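Local coordinates for protein transcriptional regulator containing CBS domains (Streptococcus pneumoniae, PDB 6UOF) that probably regulates transcription, with this tandem pair of CBS domains likely serving as the part that senses a small ligand such as an adenine nucleotide, at residues A[13-21]-A[34-43]. Residues are numbered along the deposited sequence; the frame is centred on the assembly and turned at random. Where two conformers were deposited one is given.
With NA (sodium ion), chain C.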
ATOM      1  N   HIS A  13       8.489   4.364   4.995  1.00 14.69           N
ATOM      2  CA  HIS A  13       9.089   5.698   4.718  1.00 15.59           C
ATOM      3  C   HIS A  13       9.786   5.745   3.354  1.00 15.23           C
ATOM      4  O   HIS A  13       9.930   6.862   2.820  1.00 15.59           O
ATOM      5  CB  HIS A  13      10.048   6.096   5.829  1.00 16.24           C
ATOM      6  CG  HIS A  13      11.143   5.113   6.006  1.00 15.84           C
ATOM      7  ND1 HIS A  13      11.023   4.029   6.857  1.00 16.83           N
ATOM      8  CD2 HIS A  13      12.367   5.026   5.438  1.00 16.36           C
ATOM      9  CE1 HIS A  13      12.140   3.326   6.812  1.00 17.12           C
ATOM     10  NE2 HIS A  13      12.973   3.913   5.948  1.00 17.31           N
ATOM     11  N   GLU A  14      10.209   4.594   2.818  1.00 14.32           N
ATOM     12  CA  GLU A  14      10.897   4.563   1.502  1.00 14.33           C
ATOM     13  C   GLU A  14       9.851   4.649   0.391  1.00 13.75           C
ATOM     14  O   GLU A  14      10.003   5.489  -0.517  1.00 14.66           O
ATOM     15  CB  GLU A  14      11.664   3.257   1.286  1.00 14.00           C
ATOM     16  CG  GLU A  14      12.780   2.993   2.271  1.00 15.12           C
ATOM     17  CD  GLU A  14      13.509   1.681   2.009  1.00 15.59           C
ATOM     18  OE1 GLU A  14      13.263   1.051   0.945  1.00 16.17           O
ATOM     19  OE2 GLU A  14      14.303   1.269   2.873  1.00 16.72           O
ATOM     20  N   TYR A  15       8.822   3.803   0.480  1.00 13.07           N
ATOM     21  CA  TYR A  15       7.796   3.689  -0.585  1.00 13.02           C
ATOM     22  C   TYR A  15       6.766   4.821  -0.520  1.00 13.11           C
ATOM     23  O   TYR A  15       6.370   5.384  -1.573  1.00 13.00           O
ATOM     24  CB  TYR A  15       7.089   2.340  -0.474  1.00 13.58           C
ATOM     25  CG  TYR A  15       6.023   2.196  -1.522  1.00 13.24           C
ATOM     26  CD1 TYR A  15       6.333   1.801  -2.806  1.00 14.14           C
ATOM     27  CD2 TYR A  15       4.704   2.523  -1.237  1.00 12.99           C
ATOM     28  CE1 TYR A  15       5.361   1.709  -3.787  1.00 14.09           C
ATOM     29  CE2 TYR A  15       3.715   2.422  -2.207  1.00 13.46           C
ATOM     30  CZ  TYR A  15       4.044   2.014  -3.488  1.00 13.35           C
ATOM     31  OH  TYR A  15       3.083   1.926  -4.460  1.00 13.81           O
ATOM     32  N   GLY A  16       6.347   5.158   0.691  1.00 12.96           N
ATOM     33  CA  GLY A  16       5.300   6.176   0.891  1.00 12.94           C
ATOM     34  C   GLY A  16       4.083   5.615   1.601  1.00 12.64           C
ATOM     35  O   GLY A  16       3.720   4.448   1.402  1.00 12.90           O
ATOM     36  N   PHE A  17       3.439   6.467   2.377  1.00 11.61           N
ATOM     37  CA  PHE A  17       2.172   6.077   3.025  1.00 11.52           C
ATOM     38  C   PHE A  17       1.396   7.354   3.294  1.00 12.07           C
ATOM     39  O   PHE A  17       1.974   8.447   3.326  1.00 12.48           O
ATOM     40  CB  PHE A  17       2.394   5.306   4.329  1.00 11.61           C
ATOM     41  CG  PHE A  17       2.978   6.155   5.427  1.00 12.38           C
ATOM     42  CD1 PHE A  17       4.341   6.415   5.498  1.00 12.57           C
ATOM     43  CD2 PHE A  17       2.151   6.704   6.396  1.00 12.70           C
ATOM     44  CE1 PHE A  17       4.854   7.219   6.502  1.00 13.77           C
ATOM     45  CE2 PHE A  17       2.668   7.505   7.404  1.00 13.53           C
ATOM     46  CZ  PHE A  17       4.017   7.761   7.451  1.00 14.03           C
ATOM     47  N   LEU A  18       0.089   7.190   3.466  1.00 12.09           N
ATOM     48  CA  LEU A  18      -0.771   8.335   3.850  1.00 13.33           C
ATOM     49  C   LEU A  18      -1.492   8.048   5.159  1.00 12.40           C
ATOM     50  O   LEU A  18      -1.619   6.888   5.539  1.00 12.42           O
ATOM     51  CB  LEU A  18      -1.778   8.610   2.738  1.00 14.93           C
ATOM     52  CG  LEU A  18      -1.164   9.382   1.570  1.00 18.36           C
ATOM     53  CD1 LEU A  18      -1.806   9.031   0.261  1.00 21.60           C
ATOM     54  CD2 LEU A  18      -1.185  10.879   1.810  1.00 20.55           C
ATOM     55  N   ARG A  19      -1.841   9.123   5.845  1.00 13.20           N
ATOM     56  CA  ARG A  19      -2.663   9.021   7.071  1.00 13.50           C
ATOM     57  C   ARG A  19      -4.112   9.291   6.668  1.00 13.30           C
ATOM     58  O   ARG A  19      -4.345  10.084   5.708  1.00 13.61           O
ATOM     59  CB  ARG A  19      -2.146   9.986   8.133  1.00 13.84           C
ATOM     60  CG  ARG A  19      -0.745   9.614   8.602  1.00 14.18           C
ATOM     61  CD  ARG A  19      -0.252  10.437   9.782  1.00 15.62           C
ATOM     62  NE  ARG A  19       0.969   9.893  10.428  1.00 16.23           N
ATOM     63  CZ  ARG A  19       2.211  10.272  10.179  1.00 17.39           C
ATOM     64  NH1 ARG A  19       3.213   9.654  10.777  1.00 18.04           N
ATOM     65  NH2 ARG A  19       2.462  11.242   9.317  1.00 19.27           N
ATOM     66  N   GLU A  20      -5.060   8.686   7.374  1.00 13.81           N
ATOM     67  CA  GLU A  20      -6.468   8.841   6.930  1.00 14.96           C
ATOM     68  C   GLU A  20      -6.904  10.305   7.087  1.00 14.96           C
ATOM     69  O   GLU A  20      -7.877  10.699   6.402  1.00 15.19           O
ATOM     70  CB  GLU A  20      -7.338   7.784   7.597  1.00 16.33           C
ATOM     71  CG  GLU A  20      -7.590   8.076   9.036  1.00 16.96           C
ATOM     72  CD  GLU A  20      -8.566   7.167   9.763  1.00 17.68           C
ATOM     73  OE1 GLU A  20      -9.078   6.213   9.161  1.00 19.70           O
ATOM     74  OE2 GLU A  20      -8.820   7.441  10.927  1.00 18.28           O
ATOM     75  N   THR A  21      -6.205  11.089   7.919  1.00 13.72           N
ATOM     76  CA  THR A  21      -6.473  12.535   8.156  1.00 14.98           C
ATOM     77  C   THR A  21      -5.656  13.429   7.212  1.00 15.46           C
ATOM     78  O   THR A  21      -5.841  14.656   7.274  1.00 16.97           O
ATOM     79  CB  THR A  21      -6.266  12.890   9.628  1.00 16.13           C
ATOM     80  OG1 THR A  21      -5.003  12.336  10.002  1.00 16.43           O
ATOM     81  CG2 THR A  21      -7.369  12.342  10.504  1.00 17.38           C
ATOM     82  N   ASN A  34       7.321  10.752  -4.941  1.00 14.68           N
ATOM     83  CA  ASN A  34       7.719   9.321  -4.879  1.00 14.41           C
ATOM     84  C   ASN A  34       7.568   8.598  -6.212  1.00 14.69           C
ATOM     85  O   ASN A  34       8.086   7.475  -6.319  1.00 15.10           O
ATOM     86  CB  ASN A  34       6.921   8.598  -3.794  1.00 13.44           C
ATOM     87  CG  ASN A  34       7.295   9.032  -2.388  1.00 13.61           C
ATOM     88  OD1 ASN A  34       7.787  10.140  -2.162  1.00 15.14           O
ATOM     89  ND2 ASN A  34       7.066   8.148  -1.428  1.00 12.86           N
ATOM     90  N   ARG A  35       6.874   9.213  -7.166  1.00 14.72           N
ATOM     91  CA  ARG A  35       6.734   8.595  -8.515  0.50 15.29           C
ATOM     92  C   ARG A  35       5.978   7.270  -8.401  1.00 15.04           C
ATOM     93  O   ARG A  35       6.270   6.369  -9.183  1.00 15.50           O
ATOM     94  CB  ARG A  35       8.092   8.296  -9.165  0.50 16.03           C
ATOM     95  CG  ARG A  35       9.066   9.462  -9.191  0.50 16.76           C
ATOM     96  CD  ARG A  35       8.530  10.654  -9.962  0.50 17.46           C
ATOM     97  NE  ARG A  35       9.509  11.724  -9.978  0.50 18.93           N
ATOM     98  CZ  ARG A  35      10.508  11.816 -10.838  0.50 19.91           C
ATOM     99  NH1 ARG A  35      10.663  10.895 -11.774  0.50 20.19           N
ATOM    100  NH2 ARG A  35      11.356  12.824 -10.755  0.50 20.96           N
ATOM    101  N   SER A  36       5.027   7.188  -7.475  1.00 14.66           N
ATOM    102  CA  SER A  36       4.142   6.015  -7.245  1.00 14.73           C
ATOM    103  C   SER A  36       2.735   6.575  -7.035  1.00 14.35           C
ATOM    104  O   SER A  36       2.644   7.742  -6.618  1.00 14.79           O
ATOM    105  CB  SER A  36       4.568   5.174  -6.067  1.00 15.25           C
ATOM    106  OG  SER A  36       5.823   4.544  -6.283  1.00 17.38           O
ATOM    107  N   SER A  37       1.697   5.767  -7.247  1.00 14.26           N
ATOM    108  CA  SER A  37       0.317   6.325  -7.127  1.00 14.48           C
ATOM    109  C   SER A  37      -0.613   5.469  -6.263  1.00 12.95           C
ATOM    110  O   SER A  37      -1.804   5.826  -6.161  1.00 13.47           O
ATOM    111  CB  SER A  37      -0.287   6.518  -8.482  1.00 15.21           C
ATOM    112  OG  SER A  37      -0.402   5.278  -9.152  1.00 16.11           O
ATOM    113  N   ARG A  38      -0.122   4.390  -5.680  1.00 12.65           N
ATOM    114  CA  ARG A  38      -0.971   3.518  -4.838  1.00 12.82           C
ATOM    115  C   ARG A  38      -0.295   3.401  -3.478  1.00 12.13           C
ATOM    116  O   ARG A  38       0.839   2.912  -3.399  1.00 12.13           O
ATOM    117  CB  ARG A  38      -1.205   2.170  -5.506  1.00 14.27           C
ATOM    118  CG  ARG A  38      -1.857   2.316  -6.871  1.00 16.13           C
ATOM    119  CD  ARG A  38      -2.306   1.018  -7.494  1.00 18.47           C
ATOM    120  NE  ARG A  38      -3.002   1.302  -8.737  1.00 22.63           N
ATOM    121  CZ  ARG A  38      -3.540   0.387  -9.527  1.00 24.37           C
ATOM    122  NH1 ARG A  38      -3.480  -0.893  -9.205  1.00 26.45           N
ATOM    123  NH2 ARG A  38      -4.151   0.759 -10.635  1.00 26.98           N
ATOM    124  N   PHE A  39      -0.986   3.875  -2.458  1.00 11.09           N
ATOM    125  CA  PHE A  39      -0.363   3.893  -1.111  1.00 10.83           C
ATOM    126  C   PHE A  39      -1.265   3.297  -0.049  1.00 10.64           C
ATOM    127  O   PHE A  39      -2.494   3.463  -0.091  1.00 10.84           O
ATOM    128  CB  PHE A  39      -0.048   5.321  -0.662  1.00 10.90           C
ATOM    129  CG  PHE A  39       0.889   6.053  -1.582  1.00 11.28           C
ATOM    130  CD1 PHE A  39       2.244   5.762  -1.584  1.00 11.27           C
ATOM    131  CD2 PHE A  39       0.430   7.008  -2.469  1.00 11.43           C
ATOM    132  CE1 PHE A  39       3.107   6.413  -2.448  1.00 12.07           C
ATOM    133  CE2 PHE A  39       1.294   7.670  -3.317  1.00 12.44           C
ATOM    134  CZ  PHE A  39       2.629   7.368  -3.313  1.00 12.39           C
ATOM    135  N   PRO A  40      -0.684   2.622   0.975  1.00 10.30           N
ATOM    136  CA  PRO A  40      -1.471   2.209   2.137  1.00 10.44           C
ATOM    137  C   PRO A  40      -1.830   3.447   2.958  1.00 10.16           C
ATOM    138  O   PRO A  40      -1.096   4.421   2.992  1.00 10.56           O
ATOM    139  CB  PRO A  40      -0.512   1.307   2.916  1.00 10.98           C
ATOM    140  CG  PRO A  40       0.876   1.846   2.570  1.00 11.39           C
ATOM    141  CD  PRO A  40       0.752   2.298   1.124  1.00 10.48           C
ATOM    142  N   VAL A  41      -2.961   3.344   3.647  1.00 10.36           N
ATOM    143  CA  VAL A  41      -3.453   4.426   4.542  1.00 10.30           C
ATOM    144  C   VAL A  41      -3.560   3.892   5.968  1.00 10.58           C
ATOM    145  O   VAL A  41      -4.140   2.820   6.158  1.00 10.95           O
ATOM    146  CB  VAL A  41      -4.820   4.943   4.075  1.00 10.60           C
ATOM    147  CG1 VAL A  41      -5.213   6.137   4.914  1.00 10.71           C
ATOM    148  CG2 VAL A  41      -4.813   5.299   2.595  1.00 11.11           C
ATOM    149  N   ILE A  42      -3.016   4.659   6.915  1.00 10.81           N
ATOM    150  CA  ILE A  42      -3.073   4.241   8.343  1.00 11.15           C
ATOM    151  C   ILE A  42      -3.900   5.217   9.177  1.00 11.43           C
ATOM    152  O   ILE A  42      -3.975   6.401   8.865  1.00 11.78           O
ATOM    153  CB  ILE A  42      -1.662   4.108   8.941  1.00 11.71           C
ATOM    154  CG1 ILE A  42      -0.880   5.426   8.895  1.00 12.14           C
ATOM    155  CG2 ILE A  42      -0.926   2.955   8.294  1.00 12.19           C
ATOM    156  CD1 ILE A  42       0.427   5.420   9.675  1.00 13.42           C
ATOM    157  N   ASN A  43      -4.453   4.685  10.257  1.00 11.30           N
ATOM    158  CA  ASN A  43      -5.132   5.563  11.234  1.00 11.87           C
ATOM    159  C   ASN A  43      -4.122   5.974  12.315  1.00 12.08           C
ATOM    160  O   ASN A  43      -2.916   5.640  12.213  1.00 12.21           O
ATOM    161  CB  ASN A  43      -6.396   4.909  11.796  1.00 12.09           C
ATOM    162  CG  ASN A  43      -6.126   3.686  12.643  1.00 12.72           C
ATOM    163  OD1 ASN A  43      -4.982   3.414  13.004  1.00 12.72           O
ATOM    164  ND2 ASN A  43      -7.177   2.961  12.991  1.00 14.00           N
TER
HETATM  165 NA    NA C 402       9.243   5.778  -5.278  1.00 28.58          NA
HETATM  166  O   HOH W   1       9.752   6.579  -3.161  1.00 19.72           O
HETATM  167  O   HOH W   2       7.400   4.879  -4.145  1.00 16.08           O
HETATM  168  O   HOH W   3      -0.385   7.860  12.251  1.00 20.83           O
HETATM  169  O   HOH W   4      -9.677   4.370  12.167  1.00 30.82           O
HETATM  170  O   HOH W   5       8.625   4.821  -7.418  1.00 26.45           O
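Y15 reaches across to the chain before strand 39-42 and donates its hydroxyl to a backbone carbonyl, OH to R38 O at 2.7 Å. The acceptor lies at the ring edge, and the bond runs in the carbonyl plane. With CG anti to the backbone N (chi1 179°), the ring is carried past F39. The two rings meet obliquely, Y15 CE2 lying 3.7 Å from F39 CD1. The edge of the F39 ring faces Y15 O. That carbonyl also accepts N34 ND2 at 2.9 Å, from well above its plane, and a bond from a water. The same water binds S36 OG and the sodium ion, which N34 O also coordinates. G16 leaves the helix with positive phi and passes close to N34 ND2 and F39.

Beyond it the strands pair in parallel. L18 N donates a hydrogen bond to P40 O at 3.0 Å, I42 N to L18 O, and E20 N to I42 O. F17 has CG between its backbone N and carbonyl carbon (chi1 68°), which turns the ring so that CE2 meets I42 CD1 at 3.8 Å. The edge of this ring points at the centre of one face of the R19 guanidinium. On the other face of the sheet, L18 CD1 touches F39 CD2 at 4.1 Å. V41 CG1 packs on E20 CB. The E20 and N43 side chains run side by side, OE2 to CB 3.6 Å, carboxylate and amide planes 80° apart. N43 OD1 accepts hydrogen bonds from H45 N and V47 N.

The contact closes the beta-alpha-beta unit of the first CBS domain. Helix 24-34 packs Y27 on L18, and Y27, L30 and V31 on F39. Strand 48-52 pairs antiparallel with 39-42, and strand 107-112 packs against Y15, P40 and I42.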